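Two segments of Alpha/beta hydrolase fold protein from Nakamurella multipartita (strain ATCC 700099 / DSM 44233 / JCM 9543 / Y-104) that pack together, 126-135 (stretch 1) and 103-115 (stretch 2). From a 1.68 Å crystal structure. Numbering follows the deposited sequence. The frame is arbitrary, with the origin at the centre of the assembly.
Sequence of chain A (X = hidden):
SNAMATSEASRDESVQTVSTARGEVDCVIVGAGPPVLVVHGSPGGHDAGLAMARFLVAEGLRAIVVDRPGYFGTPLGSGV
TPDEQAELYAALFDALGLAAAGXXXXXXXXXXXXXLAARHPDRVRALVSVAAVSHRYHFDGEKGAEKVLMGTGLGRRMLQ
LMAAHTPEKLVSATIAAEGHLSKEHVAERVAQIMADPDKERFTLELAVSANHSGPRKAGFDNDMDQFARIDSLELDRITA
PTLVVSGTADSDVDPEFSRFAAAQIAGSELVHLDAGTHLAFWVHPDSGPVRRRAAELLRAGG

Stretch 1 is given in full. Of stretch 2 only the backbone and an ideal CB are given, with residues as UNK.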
ATOM      1  N   ALA A 126     -11.063   7.477  -9.326  1.00 19.99           N
ATOM      2  CA  ALA A 126     -11.191   6.022  -9.249  1.00 18.98           C
ATOM      3  C   ALA A 126     -10.332   5.542  -8.092  1.00 18.53           C
ATOM      4  O   ALA A 126      -9.343   6.188  -7.713  1.00 18.30           O
ATOM      5  CB  ALA A 126     -10.743   5.389 -10.541  1.00 19.56           C
ATOM      6  N   LEU A 127     -10.689   4.398  -7.526  1.00 18.30           N
ATOM      7  CA  LEU A 127     -10.011   3.834  -6.384  1.00 17.98           C
ATOM      8  C   LEU A 127      -9.660   2.364  -6.657  1.00 18.13           C
ATOM      9  O   LEU A 127     -10.528   1.578  -6.950  1.00 18.88           O
ATOM     10  CB  LEU A 127     -10.912   3.953  -5.136  1.00 18.14           C
ATOM     11  CG  LEU A 127     -10.396   3.362  -3.798  1.00 18.77           C
ATOM     12  CD1 LEU A 127      -9.060   3.976  -3.386  1.00 18.60           C
ATOM     13  CD2 LEU A 127     -11.500   3.607  -2.802  1.00 18.94           C
ATOM     14  N   VAL A 128      -8.390   2.017  -6.499  1.00 17.18           N
ATOM     15  CA  VAL A 128      -7.952   0.635  -6.450  1.00 18.28           C
ATOM     16  C   VAL A 128      -7.406   0.363  -5.061  1.00 18.48           C
ATOM     17  O   VAL A 128      -6.420   0.996  -4.633  1.00 17.16           O
ATOM     18  CB  VAL A 128      -6.900   0.348  -7.506  1.00 18.96           C
ATOM     19  CG1 VAL A 128      -6.399  -1.092  -7.425  1.00 19.77           C
ATOM     20  CG2 VAL A 128      -7.500   0.617  -8.889  1.00 19.60           C
ATOM     21  N   SER A 129      -8.065  -0.563  -4.379  1.00 18.21           N
ATOM     22  CA  SER A 129      -7.799  -0.823  -2.976  1.00 18.70           C
ATOM     23  C   SER A 129      -7.379  -2.274  -2.801  1.00 18.76           C
ATOM     24  O   SER A 129      -8.192  -3.214  -2.888  1.00 18.18           O
ATOM     25  CB  SER A 129      -9.000  -0.488  -2.168  1.00 20.39           C
ATOM     26  OG  SER A 129      -8.753  -0.721  -0.821  1.00 23.22           O
ATOM     27  N   VAL A 130      -6.095  -2.457  -2.518  1.00 17.60           N
ATOM     28  CA  VAL A 130      -5.479  -3.798  -2.488  1.00 17.69           C
ATOM     29  C   VAL A 130      -5.327  -4.205  -1.026  1.00 17.36           C
ATOM     30  O   VAL A 130      -4.638  -3.516  -0.267  1.00 17.36           O
ATOM     31  CB  VAL A 130      -4.117  -3.752  -3.165  1.00 17.93           C
ATOM     32  CG1 VAL A 130      -3.479  -5.141  -3.251  1.00 18.51           C
ATOM     33  CG2 VAL A 130      -4.288  -3.165  -4.579  1.00 19.04           C
ATOM     34  N   ALA A 131      -5.959  -5.325  -0.657  1.00 17.00           N
ATOM     35  CA  ALA A 131      -5.843  -5.903   0.694  1.00 18.24           C
ATOM     36  C   ALA A 131      -5.725  -4.810   1.743  1.00 18.26           C
ATOM     37  O   ALA A 131      -4.764  -4.772   2.526  1.00 18.60           O
ATOM     38  CB  ALA A 131      -4.669  -6.860   0.754  1.00 18.66           C
ATOM     39  N   ALA A 132      -6.723  -3.929   1.778  1.00 18.03           N
ATOM     40  CA  ALA A 132      -6.636  -2.680   2.529  1.00 17.50           C
ATOM     41  C   ALA A 132      -7.440  -2.735   3.807  1.00 17.30           C
ATOM     42  O   ALA A 132      -8.579  -3.235   3.844  1.00 18.08           O
ATOM     43  CB  ALA A 132      -7.089  -1.507   1.677  1.00 18.16           C
ATOM     44  N   VAL A 133      -6.876  -2.143   4.853  1.00 17.87           N
ATOM     45  CA  VAL A 133      -7.590  -2.009   6.085  1.00 17.57           C
ATOM     46  C   VAL A 133      -8.802  -1.070   5.906  1.00 17.84           C
ATOM     47  O   VAL A 133      -8.650   0.106   5.620  1.00 17.85           O
ATOM     48  CB  VAL A 133      -6.671  -1.521   7.217  1.00 18.08           C
ATOM     49  CG1 VAL A 133      -7.454  -1.254   8.493  1.00 18.41           C
ATOM     50  CG2 VAL A 133      -5.564  -2.531   7.511  1.00 18.72           C
ATOM     51  N   SER A 134      -9.979  -1.612   6.171  1.00 17.42           N
ATOM     52  CA  SER A 134     -11.267  -0.962   5.846  1.00 18.28           C
ATOM     53  C   SER A 134     -12.138  -0.746   7.079  1.00 18.31           C
ATOM     54  O   SER A 134     -13.245  -0.148   6.977  1.00 18.00           O
ATOM     55  CB  SER A 134     -12.015  -1.788   4.802  1.00 17.59           C
ATOM     56  OG  SER A 134     -12.257  -3.110   5.295  1.00 17.49           O
ATOM     57  N   HIS A 135     -11.656  -1.199   8.246  1.00 20.08           N
ATOM     58  CA  HIS A 135     -12.360  -0.995   9.490  1.00 19.45           C
ATOM     59  C   HIS A 135     -11.369  -1.221  10.613  1.00 19.67           C
ATOM     60  O   HIS A 135     -10.191  -1.373  10.352  1.00 19.19           O
ATOM     61  CB  HIS A 135     -13.638  -1.856   9.623  1.00 21.02           C
ATOM     62  CG  HIS A 135     -13.420  -3.354   9.644  1.00 21.87           C
ATOM     63  ND1 HIS A 135     -12.778  -4.008  10.675  1.00 22.43           N
ATOM     64  CD2 HIS A 135     -13.821  -4.325   8.779  1.00 22.50           C
ATOM     65  CE1 HIS A 135     -12.784  -5.317  10.435  1.00 23.92           C
ATOM     66  NE2 HIS A 135     -13.390  -5.525   9.277  1.00 22.29           N
ATOM     67  N   UNK A 103      -6.578   6.872  -7.162  1.00 17.19           N
ATOM     68  CA  UNK A 103      -5.950   6.506  -5.920  1.00 17.65           C
ATOM     69  C   UNK A 103      -5.685   4.984  -5.912  1.00 17.71           C
ATOM     70  O   UNK A 103      -6.580   4.184  -6.187  1.00 17.28           O
ATOM     71  CB  UNK A 103      -6.823   6.926  -4.736  1.00 17.65           C
ATOM     72  N   UNK A 104      -4.456   4.613  -5.625  1.00 17.12           N
ATOM     73  CA  UNK A 104      -4.025   3.222  -5.413  1.00 17.17           C
ATOM     74  C   UNK A 104      -3.527   3.128  -3.980  1.00 18.00           C
ATOM     75  O   UNK A 104      -2.536   3.785  -3.607  1.00 19.07           O
ATOM     76  CB  UNK A 104      -2.943   2.798  -6.408  1.00 17.17           C
ATOM     77  N   UNK A 105      -4.155   2.248  -3.216  1.00 16.67           N
ATOM     78  CA  UNK A 105      -3.720   1.984  -1.847  1.00 16.84           C
ATOM     79  C   UNK A 105      -3.548   0.500  -1.581  1.00 17.05           C
ATOM     80  O   UNK A 105      -4.149  -0.342  -2.244  1.00 17.30           O
ATOM     81  CB  UNK A 105      -4.721   2.574  -0.851  1.00 16.84           C
ATOM     82  N   UNK A 106      -2.726   0.197  -0.573  1.00 16.85           N
ATOM     83  CA  UNK A 106      -2.537  -1.192  -0.152  1.00 17.32           C
ATOM     84  C   UNK A 106      -2.427  -1.197   1.339  1.00 18.53           C
ATOM     85  O   UNK A 106      -1.853  -0.276   1.888  1.00 18.28           O
ATOM     86  CB  UNK A 106      -1.305  -1.830  -0.796  1.00 17.32           C
ATOM     87  N   UNK A 107      -3.047  -2.201   1.994  1.00 18.44           N
ATOM     88  CA  UNK A 107      -2.777  -2.522   3.402  1.00 19.28           C
ATOM     89  C   UNK A 107      -3.092  -1.341   4.337  1.00 19.72           C
ATOM     90  O   UNK A 107      -4.226  -0.784   4.305  1.00 18.73           O
ATOM     91  CB  UNK A 107      -1.314  -2.936   3.569  1.00 19.28           C
ATOM     92  N   UNK A 108      -2.124  -0.901   5.150  1.00 17.61           N
ATOM     93  CA  UNK A 108      -2.321   0.266   6.003  1.00 18.46           C
ATOM     94  C   UNK A 108      -2.502   1.604   5.277  1.00 17.76           C
ATOM     95  O   UNK A 108      -2.870   2.569   5.902  1.00 18.80           O
ATOM     96  CB  UNK A 108      -1.126   0.384   6.951  1.00 18.46           C
ATOM     97  N   UNK A 109      -2.367   1.642   3.955  1.00 16.49           N
ATOM     98  CA  UNK A 109      -2.792   2.826   3.199  1.00 17.57           C
ATOM     99  C   UNK A 109      -4.314   2.983   3.029  1.00 17.71           C
ATOM    100  O   UNK A 109      -4.802   4.011   2.569  1.00 18.01           O
ATOM    101  CB  UNK A 109      -2.145   2.784   1.813  1.00 17.57           C
ATOM    102  N   UNK A 110      -5.042   1.922   3.332  1.00 17.53           N
ATOM    103  CA  UNK A 110      -6.485   1.925   3.218  1.00 17.28           C
ATOM    104  C   UNK A 110      -7.210   3.014   3.958  1.00 18.00           C
ATOM    105  O   UNK A 110      -7.994   3.726   3.364  1.00 17.59           O
ATOM    106  CB  UNK A 110      -7.023   0.576   3.700  1.00 17.28           C
ATOM    107  N   UNK A 111      -6.978   3.131   5.286  1.00 17.63           N
ATOM    108  CA  UNK A 111      -7.853   4.049   5.961  1.00 17.67           C
ATOM    109  C   UNK A 111      -7.875   5.480   5.472  1.00 17.65           C
ATOM    110  O   UNK A 111      -8.946   6.056   5.310  1.00 17.98           O
ATOM    111  CB  UNK A 111      -7.484   4.055   7.446  1.00 17.67           C
ATOM    112  N   UNK A 112      -6.707   6.062   5.248  1.00 17.36           N
ATOM    113  CA  UNK A 112      -6.601   7.437   4.792  1.00 17.02           C
ATOM    114  C   UNK A 112      -7.126   7.545   3.334  1.00 17.39           C
ATOM    115  O   UNK A 112      -7.719   8.560   2.969  1.00 17.99           O
ATOM    116  CB  UNK A 112      -5.152   7.919   4.892  1.00 17.02           C
ATOM    117  N   UNK A 113      -6.942   6.509   2.556  1.00 16.57           N
ATOM    118  CA  UNK A 113      -7.418   6.534   1.142  1.00 17.20           C
ATOM    119  C   UNK A 113      -8.950   6.450   1.116  1.00 17.53           C
ATOM    120  O   UNK A 113      -9.621   7.196   0.341  1.00 19.70           O
ATOM    121  CB  UNK A 113      -6.813   5.382   0.337  1.00 17.20           C
ATOM    122  N   UNK A 114      -9.526   5.521   1.905  1.00 17.97           N
ATOM    123  CA  UNK A 114     -10.959   5.455   2.033  1.00 18.18           C
ATOM    124  C   UNK A 114     -11.536   6.780   2.536  1.00 19.00           C
ATOM    125  O   UNK A 114     -12.576   7.243   1.999  1.00 20.34           O
ATOM    126  CB  UNK A 114     -11.347   4.312   2.973  1.00 18.18           C
ATOM    127  N   UNK A 115     -10.908   7.402   3.522  1.00 18.75           N
ATOM    128  CA  UNK A 115     -11.403   8.708   3.975  1.00 19.18           C
ATOM    129  C   UNK A 115     -11.379   9.800   2.875  1.00 19.42           C
ATOM    130  O   UNK A 115     -12.264  10.676   2.820  1.00 19.71           O
ATOM    131  CB  UNK A 115     -10.566   9.173   5.168  1.00 19.18           C
TER

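Positions 103 to 106 run parallel to the strand of Leu127 to Val130, and 103 and 105 use N and O on stretch 1: 103 N donates to Ala126 O (2.9 Å) and 105 N to Val128 O (3.0 Å), while Val128 N donates to 103 O (2.8 Å) and Val130 N to 105 O (2.9 Å). Extended angles favour beta-branched or aromatic residues.

At 103 the CB lies on the face of Leu127, 3.9 Å from Leu127 CD1, so a compact aliphatic suits. Val103 CG1 meets Leu127 CD1 at 3.8 Å.

Position 104 turns to the opposite face, with Val128 and Val130. Those side chains are apolar, and Val, Ile, Leu or Met would serve. Leu104 CD1 comes to 3.6 Å from Val128 CG1 and 4.1 Å from Val130 CG2.

Position 105 shares its face with Leu127 and Ser129, and the helix that carries 113 and 114 covers the same side, so Ala, Ser, Cys or Val is expected. Cys105 places SG 3.6 Å from Ser129 OG and 4.3 Å from both Leu127 CD1 and Ala132 CB.

At 106, beside Val130, a large apolar or aromatic group could extend past Val130 and Ala131. Trp106 CD1 lies 3.8 Å from Val130 CG1, and Ala131 CB sits at the ring edge.

Position 107 has phi/psi 60/-125. The positive phi favours Gly, but CA-to-CB points away overall, the ideal CB 4.0 Å from Ala131 O, leaving room for other side chains. Its N donates to Val130 O (3.1 Å), and its O accepts from Val133 N (3.0 Å). Ser107 OG bonds elsewhere in the structure.

At 108 CB would point away, and phi/psi -66/-5 is open to most residues; stretch 1 does not demand the glycine found, Gly108. At 109 a CB would lie 3.1 Å from 106 O, favouring Gly109.

Position 110 is stricter. Its ideal CB falls 2.6 Å from Val133 O and 2.9 Å from Ala132 CB, both clashes, so only glycine fits: Gly110.

At 111, phi -58 allows proline, among others. Pro111 CD rests 3.9 Å from Val133 CB.

Position 112 is out of reach, so unconstrained here: Ser112. Position 113 points toward stretch 1, CB 4.6 Å from Leu127 CD1, suiting a small residue; Ser113 OG donates to Gly109 O (2.8 Å).

From 114 the CB points toward stretch 1 across a gap, with Leu127 and Ser134 nearby and Ser129 OG available: a long, polar-tipped side chain, Tyr especially, would fill it. Tyr114 OH accepts from Ser129 OG (2.7 Å), while a water bridges it to Ala132 O.

Position 115, also out of reach, is Arg115.

Stretch 2 (103-115) VLCWSGGGPSSYR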
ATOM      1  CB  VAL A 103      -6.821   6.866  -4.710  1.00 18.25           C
ATOM      2  CG1 VAL A 103      -6.125   6.400  -3.440  1.00 18.05           C
ATOM      3  CG2 VAL A 103      -7.092   8.356  -4.683  1.00 19.10           C
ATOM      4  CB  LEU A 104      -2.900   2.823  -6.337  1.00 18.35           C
ATOM      5  CG  LEU A 104      -2.247   1.464  -6.106  1.00 17.99           C
ATOM      6  CD1 LEU A 104      -3.249   0.378  -6.445  1.00 19.05           C
ATOM      7  CD2 LEU A 104      -0.988   1.279  -6.890  1.00 18.92           C
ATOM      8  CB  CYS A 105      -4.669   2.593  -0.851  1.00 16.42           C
ATOM      9  SG  CYS A 105      -6.346   1.909  -0.752  1.00 18.34           S
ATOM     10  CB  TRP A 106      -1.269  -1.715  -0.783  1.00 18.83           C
ATOM     11  CG  TRP A 106      -0.815  -3.119  -0.461  1.00 19.47           C
ATOM     12  CD1 TRP A 106      -1.580  -4.204  -0.151  1.00 20.95           C
ATOM     13  CD2 TRP A 106       0.507  -3.588  -0.550  1.00 22.58           C
ATOM     14  NE1 TRP A 106      -0.803  -5.330  -0.030  1.00 20.60           N
ATOM     15  CE2 TRP A 106       0.491  -4.973  -0.267  1.00 22.32           C
ATOM     16  CE3 TRP A 106       1.730  -2.975  -0.878  1.00 23.92           C
ATOM     17  CZ2 TRP A 106       1.650  -5.751  -0.270  1.00 23.86           C
ATOM     18  CZ3 TRP A 106       2.880  -3.752  -0.914  1.00 24.10           C
ATOM     19  CH2 TRP A 106       2.839  -5.123  -0.589  1.00 24.80           C
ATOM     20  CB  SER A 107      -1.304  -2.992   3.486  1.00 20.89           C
ATOM     21  OG  SER A 107      -1.071  -3.798   4.635  1.00 24.41           O
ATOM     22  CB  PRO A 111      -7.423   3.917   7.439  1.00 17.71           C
ATOM     23  CG  PRO A 111      -6.993   2.496   7.546  1.00 18.22           C
ATOM     24  CD  PRO A 111      -6.298   2.225   6.242  1.00 18.90           C
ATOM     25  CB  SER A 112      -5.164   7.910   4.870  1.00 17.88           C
ATOM     26  OG  SER A 112      -4.232   7.149   4.103  1.00 16.81           O
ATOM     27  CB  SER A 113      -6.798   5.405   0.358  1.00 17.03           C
ATOM     28  OG  SER A 113      -5.374   5.496   0.324  1.00 17.55           O
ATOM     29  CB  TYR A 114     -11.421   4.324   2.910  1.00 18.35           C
ATOM     30  CG  TYR A 114     -11.265   2.946   2.316  1.00 17.43           C
ATOM     31  CD1 TYR A 114     -11.772   2.633   1.030  1.00 17.36           C
ATOM     32  CD2 TYR A 114     -10.591   1.955   3.002  1.00 18.00           C
ATOM     33  CE1 TYR A 114     -11.682   1.369   0.518  1.00 18.59           C
ATOM     34  CE2 TYR A 114     -10.488   0.655   2.497  1.00 18.30           C
ATOM     35  CZ  TYR A 114     -11.009   0.366   1.243  1.00 19.24           C
ATOM     36  OH  TYR A 114     -10.919  -0.894   0.728  1.00 19.32           O
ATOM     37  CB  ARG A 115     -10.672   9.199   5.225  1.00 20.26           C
ATOM     38  CG  ARG A 115     -10.979   8.424   6.511  1.00 21.87           C
ATOM     39  CD  ARG A 115     -12.477   8.290   6.793  1.00 23.81           C
ATOM     40  NE  ARG A 115     -13.049   9.598   7.100  1.00 25.34           N
ATOM     41  CZ  ARG A 115     -14.332   9.900   7.044  1.00 27.52           C
ATOM     42  NH1 ARG A 115     -15.235   9.038   6.555  1.00 27.26           N
ATOM     43  NH2 ARG A 115     -14.699  11.127   7.403  1.00 29.52           N
TER
HETATM   44  O   HOH W   1     -10.428  -3.167   1.887  1.00 18.74           O
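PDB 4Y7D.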